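Local coordinates for putative translational inhibitor protein (Yersinia pestis, PDB 5V4D) that is of unknown function but belongs to the YjgF/Rid family, some members of which hydrolyse reactive enamines and imines, so it may do likewise, at residues I7-A12 with A62-A67; L29-I35 with V120-A126; I49-R54 with Q89-I93. Where two conformers were deposited one is given. Residues are numbered along the deposited sequence.

Contact 1: residues I7-A12 with A62-A67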
# COMPACT_ATOMS: atom_id res chain seq x y z
N ILE A 7 6.57 12.23 13.83
CA ILE A 7 5.35 12.87 14.36
C ILE A 7 4.91 12.07 15.57
O ILE A 7 4.77 10.84 15.51
CB ILE A 7 4.21 12.91 13.33
CG1 ILE A 7 4.61 13.70 12.08
CG2 ILE A 7 2.97 13.51 13.98
CD1 ILE A 7 4.96 15.15 12.35
N GLU A 8 4.73 12.76 16.71
CA GLU A 8 4.31 12.13 17.96
C GLU A 8 3.27 13.04 18.60
O GLU A 8 3.56 14.22 18.84
CB GLU A 8 5.50 11.94 18.91
CG GLU A 8 6.74 11.29 18.30
CD GLU A 8 8.00 11.36 19.20
OE1 GLU A 8 8.48 12.48 19.51
OE2 GLU A 8 8.52 10.28 19.59
N THR A 9 2.09 12.50 18.87
CA THR A 9 1.04 13.24 19.59
C THR A 9 0.26 12.32 20.51
O THR A 9 -0.12 11.22 20.11
CB THR A 9 0.07 13.97 18.64
OG1 THR A 9 -0.98 14.55 19.43
CG2 THR A 9 -0.55 13.08 17.59
N LYS A 10 0.02 12.79 21.76
CA LYS A 10 -0.84 12.03 22.66
C LYS A 10 -2.31 12.02 22.21
O LYS A 10 -3.11 11.27 22.79
CB LYS A 10 -0.75 12.59 24.10
CG LYS A 10 0.58 12.30 24.80
CD LYS A 10 0.96 10.82 24.71
CE LYS A 10 1.84 10.38 25.88
NZ LYS A 10 3.06 11.21 26.02
N ASN A 11 -2.69 12.84 21.22
CA ASN A 11 -4.06 12.80 20.72
C ASN A 11 -4.32 11.72 19.68
O ASN A 11 -5.47 11.59 19.23
CB ASN A 11 -4.45 14.17 20.16
CG ASN A 11 -4.53 15.21 21.26
OD1 ASN A 11 -4.97 14.90 22.38
ND2 ASN A 11 -4.05 16.39 20.98
N ALA A 12 -3.32 10.94 19.29
CA ALA A 12 -3.54 9.71 18.55
C ALA A 12 -3.03 8.55 19.38
O ALA A 12 -2.23 8.75 20.30
CB ALA A 12 -2.82 9.71 17.18
N ALA A 62 -5.78 13.84 14.21
CA ALA A 62 -4.81 14.24 15.24
C ALA A 62 -3.37 14.19 14.72
O ALA A 62 -2.54 15.05 15.09
CB ALA A 62 -4.94 13.34 16.48
N VAL A 63 -3.05 13.17 13.92
CA VAL A 63 -1.71 13.04 13.37
C VAL A 63 -1.43 14.17 12.40
O VAL A 63 -0.38 14.82 12.47
CB VAL A 63 -1.57 11.67 12.70
CG1 VAL A 63 -0.24 11.60 11.90
CG2 VAL A 63 -1.65 10.61 13.78
N LEU A 64 -2.40 14.49 11.54
CA LEU A 64 -2.23 15.60 10.60
C LEU A 64 -1.98 16.91 11.35
O LEU A 64 -1.08 17.67 11.00
CB LEU A 64 -3.48 15.74 9.75
CG LEU A 64 -3.81 14.53 8.89
CD1 LEU A 64 -5.13 14.81 8.13
CD2 LEU A 64 -2.65 14.20 7.94
N LEU A 65 -2.80 17.19 12.37
CA LEU A 65 -2.66 18.45 13.11
C LEU A 65 -1.30 18.56 13.75
O LEU A 65 -0.69 19.64 13.74
CB LEU A 65 -3.75 18.57 14.16
CG LEU A 65 -5.18 18.70 13.59
CD1 LEU A 65 -6.20 18.84 14.71
CD2 LEU A 65 -5.28 19.86 12.64
N GLN A 66 -0.80 17.47 14.33
CA GLN A 66 0.50 17.54 14.99
C GLN A 66 1.60 17.83 13.98
O GLN A 66 2.59 18.51 14.31
CB GLN A 66 0.77 16.22 15.72
CG GLN A 66 2.14 16.14 16.41
CD GLN A 66 2.29 17.15 17.50
OE1 GLN A 66 1.32 17.70 18.00
NE2 GLN A 66 3.54 17.38 17.90
N ALA A 67 1.43 17.33 12.75
CA ALA A 67 2.34 17.61 11.65
C ALA A 67 2.18 19.01 11.07
O ALA A 67 2.97 19.38 10.20
CB ALA A 67 2.16 16.58 10.52
O HOH W 1 5.62 15.65 16.49
O HOH W 2 -2.81 16.49 17.41
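Two water molecules do the polar bridging here: the direct touches between I7-A12 and the helix end A62-A67 are packing. The segments belong to the alpha-beta fold of the YjgF/Rid family, in which the loop leaving strand 5-7 runs across the C-terminal part of helix 49-66. I7 closes the end of the interface nearest A67, its CD1 3.6 Å from CB of A67 and its CG2 3.7 Å from CG of Q66, and also rests on A22, C24 and L29. Further along, T9 to A12 form a type I turn, and within it N11 N donates to T9 OG1 at 3.0 Å, an ST turn. CB of A12 thereby comes 3.7 Å from CG2 of V63, and O of N11 3.3 Å from CB of A62. Q66 covers the outer side: E8 N and Q66 NE2 both donate to water 1, at 3.0 and 3.1 Å. Water 2 donates to A62 O at 2.7 Å and lies in a weak 3.3 Å bond with T9 OG1.

Contact 2: residues L29-I35 with V120-A126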
# COMPACT_ATOMS: atom_id res chain seq x y z
N LEU A 29 4.02 13.43 4.26
CA LEU A 29 3.72 12.81 5.54
C LEU A 29 3.23 11.38 5.31
O LEU A 29 2.20 11.18 4.65
CB LEU A 29 2.65 13.61 6.27
CG LEU A 29 2.16 13.03 7.59
CD1 LEU A 29 3.31 12.91 8.50
CD2 LEU A 29 1.11 13.94 8.21
N TYR A 30 3.97 10.41 5.83
CA TYR A 30 3.59 9.00 5.71
C TYR A 30 2.99 8.61 7.05
O TYR A 30 3.72 8.50 8.03
CB TYR A 30 4.81 8.12 5.41
CG TYR A 30 5.51 8.41 4.10
CD1 TYR A 30 5.19 7.67 2.94
CD2 TYR A 30 6.48 9.41 4.01
CE1 TYR A 30 5.82 7.94 1.74
CE2 TYR A 30 7.12 9.67 2.80
CZ TYR A 30 6.79 8.95 1.68
OH TYR A 30 7.45 9.24 0.50
N ALA A 31 1.66 8.42 7.11
CA ALA A 31 1.02 8.05 8.36
C ALA A 31 0.97 6.53 8.50
O ALA A 31 0.72 5.84 7.52
CB ALA A 31 -0.41 8.58 8.43
N SER A 32 1.22 6.02 9.71
CA SER A 32 0.89 4.62 9.98
C SER A 32 -0.60 4.39 9.80
O SER A 32 -1.42 5.27 10.06
CB SER A 32 1.29 4.27 11.41
OG SER A 32 2.69 4.23 11.53
N GLY A 33 -0.96 3.17 9.38
CA GLY A 33 -2.36 2.83 9.40
C GLY A 33 -2.97 3.02 10.78
O GLY A 33 -2.40 2.58 11.80
N GLN A 34 -4.11 3.72 10.84
CA GLN A 34 -4.83 3.98 12.08
C GLN A 34 -5.91 2.95 12.26
O GLN A 34 -6.70 2.70 11.33
CB GLN A 34 -5.46 5.37 12.10
CG GLN A 34 -4.43 6.45 12.44
CD GLN A 34 -3.88 6.25 13.84
OE1 GLN A 34 -4.58 5.76 14.75
NE2 GLN A 34 -2.62 6.55 14.01
N ILE A 35 -5.97 2.39 13.47
CA ILE A 35 -7.06 1.50 13.86
C ILE A 35 -7.93 2.21 14.90
O ILE A 35 -7.56 3.28 15.41
CB ILE A 35 -6.54 0.13 14.37
CG1 ILE A 35 -5.49 0.30 15.45
CG2 ILE A 35 -6.01 -0.73 13.22
CD1 ILE A 35 -5.31 -1.05 16.29
N VAL A 120 -11.66 -2.07 10.64
CA VAL A 120 -11.20 -1.18 9.59
C VAL A 120 -9.88 -0.58 10.05
O VAL A 120 -9.70 -0.30 11.24
CB VAL A 120 -12.28 -0.10 9.27
CG1 VAL A 120 -12.71 0.73 10.51
CG2 VAL A 120 -11.81 0.82 8.12
N GLU A 121 -8.99 -0.33 9.08
CA GLU A 121 -7.72 0.37 9.28
C GLU A 121 -7.51 1.28 8.09
O GLU A 121 -7.70 0.83 6.96
CB GLU A 121 -6.55 -0.63 9.41
CG GLU A 121 -5.22 0.07 9.71
CD GLU A 121 -4.05 -0.89 9.82
OE1 GLU A 121 -2.90 -0.55 9.46
OE2 GLU A 121 -4.31 -2.06 10.18
N ILE A 122 -7.18 2.55 8.32
CA ILE A 122 -7.01 3.46 7.18
C ILE A 122 -5.62 4.06 7.25
O ILE A 122 -5.23 4.64 8.28
CB ILE A 122 -8.09 4.56 7.15
CG1 ILE A 122 -9.45 3.88 6.98
CG2 ILE A 122 -7.86 5.51 5.96
CD1 ILE A 122 -10.60 4.90 6.93
N GLU A 123 -4.90 3.97 6.13
CA GLU A 123 -3.56 4.50 5.96
C GLU A 123 -3.61 5.68 5.00
O GLU A 123 -4.31 5.61 3.98
CB GLU A 123 -2.68 3.38 5.40
CG GLU A 123 -1.31 3.72 5.01
CD GLU A 123 -0.69 2.47 4.35
OE1 GLU A 123 -0.28 1.60 5.09
OE2 GLU A 123 -0.73 2.33 3.10
N VAL A 124 -2.90 6.77 5.32
CA VAL A 124 -2.90 7.95 4.47
C VAL A 124 -1.49 8.47 4.22
O VAL A 124 -0.56 8.23 5.01
CB VAL A 124 -3.76 9.10 5.06
CG1 VAL A 124 -5.08 8.59 5.61
CG2 VAL A 124 -3.01 9.87 6.17
N ILE A 125 -1.33 9.13 3.08
CA ILE A 125 -0.17 10.00 2.86
C ILE A 125 -0.70 11.38 2.54
O ILE A 125 -1.77 11.55 1.94
CB ILE A 125 0.79 9.53 1.76
CG1 ILE A 125 0.07 9.40 0.42
CG2 ILE A 125 1.52 8.25 2.20
CD1 ILE A 125 1.03 9.42 -0.77
N ALA A 126 0.06 12.39 2.97
CA ALA A 126 -0.37 13.77 2.81
C ALA A 126 0.79 14.62 2.36
O ALA A 126 1.95 14.34 2.65
CB ALA A 126 -0.93 14.36 4.11
O HOH W 3 1.36 6.15 4.74
O HOH W 4 -3.23 6.74 8.46
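L29-I35 and V120-A126 are central antiparallel strands of the YjgF/Rid alpha-beta fold, the axes of 29-31 and 120-126 4.9 Å apart at 173°; helix 49-66 lies on the L29 face and other subunits against the Y30 face. L29 and A126 form a hydrogen-bonded pair (L29 N to A126 O 2.8 Å, A126 N to L29 O 3.0 Å), and the L29 side chain reaches L64 of the helix. Y30 brings CD1 to 3.8 Å from CG2 of I125, which also packs on Y30 of the third subunit. A31 N donates to V124 O (3.1 Å). Then the register slips by one residue, and water 4 enters, donating to S32 O and I122 O. Pairing resumes where Q34 N donates to I122 O (2.9 Å). E121, extended (t, t), sets OE1 3.4 Å from CA of G33, where a CB would clash. E123, likewise t, t, reaches out of the chain: its OE1 meets K76 in a salt bridge and S107 in a hydrogen bond, both of the second subunit, so its chemistry serves the trimer.

Contact 3: residues I49-R54 with Q89-I93. With CA (calcium ion), chain H.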
# COMPACT_ATOMS: atom_id res chain seq x y z
N ILE A 49 -19.07 -0.83 12.90
CA ILE A 49 -18.24 -0.25 11.83
C ILE A 49 -18.34 1.27 11.80
O ILE A 49 -17.35 1.94 11.49
CB ILE A 49 -18.61 -0.89 10.47
CG1 ILE A 49 -17.67 -0.40 9.37
CG2 ILE A 49 -20.09 -0.60 10.06
CD1 ILE A 49 -16.22 -0.96 9.50
N GLU A 50 -19.51 1.85 12.11
CA GLU A 50 -19.64 3.31 12.06
C GLU A 50 -18.82 3.97 13.16
O GLU A 50 -18.05 4.91 12.91
CB GLU A 50 -21.12 3.72 12.15
CG GLU A 50 -21.90 3.17 10.94
CD GLU A 50 -23.37 3.54 10.89
OE1 GLU A 50 -24.12 2.88 10.12
OE2 GLU A 50 -23.79 4.49 11.60
N LYS A 51 -18.96 3.49 14.40
CA LYS A 51 -18.17 4.05 15.50
C LYS A 51 -16.67 3.89 15.24
O LYS A 51 -15.87 4.80 15.52
CB LYS A 51 -18.57 3.39 16.82
CG LYS A 51 -19.95 3.85 17.29
CD LYS A 51 -20.37 3.07 18.51
CE LYS A 51 -21.79 3.46 18.95
NZ LYS A 51 -22.19 2.61 20.11
N GLN A 52 -16.28 2.74 14.66
CA GLN A 52 -14.85 2.50 14.44
C GLN A 52 -14.31 3.39 13.34
O GLN A 52 -13.19 3.91 13.46
CB GLN A 52 -14.59 1.02 14.13
CG GLN A 52 -14.83 0.13 15.34
CD GLN A 52 -14.19 -1.24 15.21
OE1 GLN A 52 -13.57 -1.57 14.21
NE2 GLN A 52 -14.32 -2.03 16.27
N THR A 53 -15.09 3.61 12.27
CA THR A 53 -14.65 4.52 11.21
C THR A 53 -14.47 5.93 11.75
O THR A 53 -13.48 6.59 11.44
CB THR A 53 -15.65 4.52 10.06
OG1 THR A 53 -15.76 3.20 9.50
CG2 THR A 53 -15.16 5.43 8.98
N ARG A 54 -15.41 6.38 12.60
CA ARG A 54 -15.29 7.70 13.19
C ARG A 54 -14.01 7.81 14.02
O ARG A 54 -13.28 8.81 13.90
CB ARG A 54 -16.50 8.01 14.07
CG ARG A 54 -17.77 8.16 13.30
CD ARG A 54 -18.89 8.60 14.23
NE ARG A 54 -20.15 8.58 13.49
CZ ARG A 54 -20.51 9.48 12.57
NH1 ARG A 54 -19.73 10.51 12.27
NH2 ARG A 54 -21.66 9.35 11.93
N GLN A 89 -20.96 1.73 4.66
CA GLN A 89 -21.01 2.44 5.93
C GLN A 89 -19.72 3.19 6.20
O GLN A 89 -19.74 4.30 6.75
CB GLN A 89 -21.30 1.48 7.08
CG GLN A 89 -22.78 1.10 7.09
CD GLN A 89 -23.01 -0.09 7.98
OE1 GLN A 89 -22.79 -1.26 7.57
NE2 GLN A 89 -23.45 0.16 9.20
N VAL A 90 -18.57 2.61 5.81
CA VAL A 90 -17.31 3.35 5.93
C VAL A 90 -17.35 4.57 5.04
O VAL A 90 -17.00 5.68 5.49
CB VAL A 90 -16.12 2.44 5.57
CG1 VAL A 90 -14.81 3.26 5.44
CG2 VAL A 90 -15.97 1.32 6.67
N ASN A 91 -17.72 4.38 3.77
CA ASN A 91 -17.75 5.49 2.80
C ASN A 91 -18.64 6.63 3.28
O ASN A 91 -18.32 7.81 3.07
CB ASN A 91 -18.26 4.98 1.43
CG ASN A 91 -17.22 4.19 0.69
OD1 ASN A 91 -16.05 4.37 0.92
ND2 ASN A 91 -17.66 3.30 -0.22
N ASP A 92 -19.80 6.29 3.86
CA ASP A 92 -20.75 7.33 4.26
C ASP A 92 -20.11 8.30 5.25
O ASP A 92 -20.37 9.51 5.19
CB ASP A 92 -21.99 6.67 4.86
CG ASP A 92 -23.23 7.52 4.72
OD1 ASP A 92 -23.16 8.68 4.20
OD2 ASP A 92 -24.26 6.98 5.17
N ILE A 93 -19.28 7.79 6.16
CA ILE A 93 -18.63 8.64 7.16
C ILE A 93 -17.33 9.25 6.64
O ILE A 93 -16.98 10.40 6.95
CB ILE A 93 -18.39 7.79 8.42
CG1 ILE A 93 -19.74 7.37 9.03
CG2 ILE A 93 -17.46 8.53 9.45
CD1 ILE A 93 -19.62 6.24 10.07
CA CA H . -22.46 10.84 4.77
O HOH W 5 -22.89 10.21 7.04
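Helices 49-66 and 87-98 lie side by side in this alpha-beta fold, their short segments I49-R54 and Q89-I93 crossing at -42° with axes 9.1 Å apart. Q89 opens the contact at its partly exposed edge: NE2 donates to OE1 of E50 at 2.9 Å, nearly straight at 174°, and the same NE2 lies 3.6 Å from CG2 of I49. V90, one residue on, is buried. Its CG2 sits between the helices, 3.6 Å from CG1 of I49 and 3.4 Å from OG1 of T53; that hydroxyl donates back to I49 O (2.8 Å), so the threonine can line an apolar seam. On the sheet side, I49 and T53 rest on V120. N91 turns outward to R106 and, on the third subunit, P18. D92 also leaves the interface, binding calcium through O (2.5 Å) and OD1 (2.3 Å), with D96 and water 5 (2.4 Å from the ion) among the other ligands. I93 buries the most surface: CD1 reaches O of E50 at 3.5 Å, CG2 lies 3.9 Å from CG2 of T53 and 3.9 Å from CG of R54, and CG1 lies over one face of the R54 guanidinium. The chemistry is therefore an apolar seam edged by one amide-carboxylate hydrogen bond, while D92 gives the calcium two ligand atoms and I49-R54 gives it none.

Helix 49-66 connects the three contacts: its end packs on the I7-A12 loop in contact 1, its start on helix 87-98 in contact 3, and its inner side covers the strands of contact 2. Contacts 1 and 3, their centres about 21 Å apart, do not touch. Contact 2 meets both: CD2 of L29 lies 3.7 Å from CB of A67 and 3.8 Å from CD2 of L64, and CG1 of V120 lies 4.0 Å from CD1 of I49. The side chain of S32 in contact 2 is about 4 Å from a bound acetic acid, probably from the crystallisation liquor, which may mark a pocket near the subunit interface. Contact 3 holds the calcium ligand D92.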